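Local coordinates for UPF0045 protein MJ1052 (Methanocaldococcus jannaschii, PDB 2EPI), which is of unknown function but belongs to the UPF0045 family of small thiamine-binding-like proteins and may bind a thiamine-related ligand, at residues Phe60-Ala63 / His64-Leu68. Numbering follows the deposited sequence.
Sequences FKEA and HSTVL
Ser65 and Thr66 both turn their hydroxyls back along the helix, with OG (chi1 -55°) and OG1 (chi1 -53°) anti to their own carbonyl carbons. Each hydroxyl therefore reaches the carbonyl four residues earlier. Ser65 OG donates to Lys61 O at 2.7 Å, from above the carbonyl plane. Ser65 N reaches Lys61 O from the opposite face at 2.9 Å. Thr66 repeats the pattern one residue on. Thr66 OG1 donates to Glu62 O at 2.5 Å, from above its plane. Thr66 N reaches Glu62 O from the opposite face at 2.8 Å. Two carbonyls in succession thus accept two bonds each. A water donates to both Glu62 OE2, at 2.6 Å, and Thr66 OG1, at 3.2 Å, and links the two side chains. Glu62 OE1 hydrogen-bonds Tyr36, and Glu62 OE2 forms a salt bridge with Lys35. Ser65 OG has a further partner in Arg5 of the second subunit, while Lys61 NZ forms a salt bridge with Asp54 there. With an alanine at Ser65, Lys61 O is likely to lose one of its two bonds, and Arg5 of the second subunit its hydroxyl partner. On the buried side, Phe60 packs on Leu78 and Ala63 on Ile13, both in the sheet. The arrangement is typical of serine and threonine within an alpha-helix, here helix 53-68, the second helix of a ferredoxin-like fold, packed on its antiparallel sheet.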
loop_
_atom_site.group_PDB
_atom_site.type_symbol
_atom_site.label_atom_id
_atom_site.label_comp_id
_atom_site.label_asym_id
_atom_site.label_seq_id
_atom_site.Cartn_x
_atom_site.Cartn_y
_atom_site.Cartn_z
ATOM N N PHE A 60 -1.396 15.171 -5.168
ATOM C CA PHE A 60 -0.547 14.188 -4.515
ATOM C C PHE A 60 0.889 14.698 -4.492
ATOM O O PHE A 60 1.544 14.703 -3.449
ATOM C CB PHE A 60 -0.612 12.860 -5.269
ATOM C CG PHE A 60 0.362 11.831 -4.774
ATOM C CD1 PHE A 60 0.259 11.314 -3.486
ATOM C CD2 PHE A 60 1.378 11.362 -5.604
ATOM C CE1 PHE A 60 1.142 10.345 -3.028
ATOM C CE2 PHE A 60 2.272 10.386 -5.151
ATOM C CZ PHE A 60 2.151 9.878 -3.862
ATOM N N LYS A 61 1.379 15.145 -5.645
ATOM C CA LYS A 61 2.744 15.644 -5.712
ATOM C C LYS A 61 2.962 16.827 -4.780
ATOM O O LYS A 61 3.975 16.900 -4.080
ATOM C CB LYS A 61 3.101 16.053 -7.139
ATOM C CG LYS A 61 4.547 16.486 -7.289
ATOM C CD LYS A 61 4.825 17.043 -8.673
ATOM C CE LYS A 61 6.266 17.512 -8.788
ATOM N NZ LYS A 61 6.527 18.176 -10.096
ATOM N N GLU A 62 2.018 17.760 -4.758
ATOM C CA GLU A 62 2.186 18.927 -3.904
ATOM C C GLU A 62 2.159 18.561 -2.426
ATOM O O GLU A 62 2.944 19.094 -1.639
ATOM C CB GLU A 62 1.124 19.992 -4.214
ATOM C CG GLU A 62 1.192 21.194 -3.273
ATOM C CD GLU A 62 0.342 22.371 -3.720
ATOM O OE1 GLU A 62 -0.591 22.179 -4.523
ATOM O OE2 GLU A 62 0.605 23.498 -3.245
ATOM N N ALA A 63 1.267 17.648 -2.049
ATOM C CA ALA A 63 1.157 17.228 -0.653
ATOM C C ALA A 63 2.460 16.580 -0.204
ATOM O O ALA A 63 2.993 16.894 0.859
ATOM C CB ALA A 63 0.003 16.247 -0.492
ATOM N N HIS A 64 2.962 15.663 -1.022
ATOM C CA HIS A 64 4.218 14.981 -0.731
ATOM C C HIS A 64 5.338 16.015 -0.583
ATOM O O HIS A 64 6.087 16.002 0.395
ATOM C CB HIS A 64 4.544 14.017 -1.874
ATOM C CG HIS A 64 5.949 13.496 -1.857
ATOM N ND1 HIS A 64 6.363 12.490 -1.010
ATOM C CD2 HIS A 64 7.032 13.842 -2.589
ATOM C CE1 HIS A 64 7.643 12.238 -1.225
ATOM N NE2 HIS A 64 8.073 13.045 -2.178
ATOM N N SER A 65 5.429 16.922 -1.551
ATOM C CA SER A 65 6.468 17.947 -1.559
ATOM C C SER A 65 6.389 18.918 -0.392
ATOM O O SER A 65 7.413 19.361 0.125
ATOM C CB SER A 65 6.417 18.724 -2.875
ATOM O OG SER A 65 6.503 17.842 -3.980
ATOM N N THR A 66 5.173 19.254 0.020
ATOM C CA THR A 66 4.981 20.184 1.124
ATOM C C THR A 66 5.546 19.614 2.418
ATOM O O THR A 66 6.149 20.336 3.216
ATOM C CB THR A 66 3.491 20.506 1.317
ATOM O OG1 THR A 66 2.929 20.940 0.074
ATOM C CG2 THR A 66 3.323 21.609 2.325
ATOM N N VAL A 67 5.357 18.317 2.634
ATOM C CA VAL A 67 5.876 17.687 3.841
ATOM C C VAL A 67 7.390 17.516 3.739
ATOM O O VAL A 67 8.108 17.649 4.729
ATOM C CB VAL A 67 5.223 16.310 4.084
ATOM C CG1 VAL A 67 5.856 15.639 5.297
ATOM C CG2 VAL A 67 3.724 16.478 4.303
ATOM N N LEU A 68 7.873 17.231 2.535
ATOM C CA LEU A 68 9.303 17.049 2.320
ATOM C C LEU A 68 10.042 18.368 2.547
ATOM O O LEU A 68 11.241 18.382 2.819
ATOM C CB LEU A 68 9.556 16.536 0.900
ATOM C CG LEU A 68 11.002 16.228 0.497
ATOM C CD1 LEU A 68 11.598 15.172 1.425
ATOM C CD2 LEU A 68 11.023 15.747 -0.939
HETATM O O HOH W 1 2.390 23.732 -1.334
#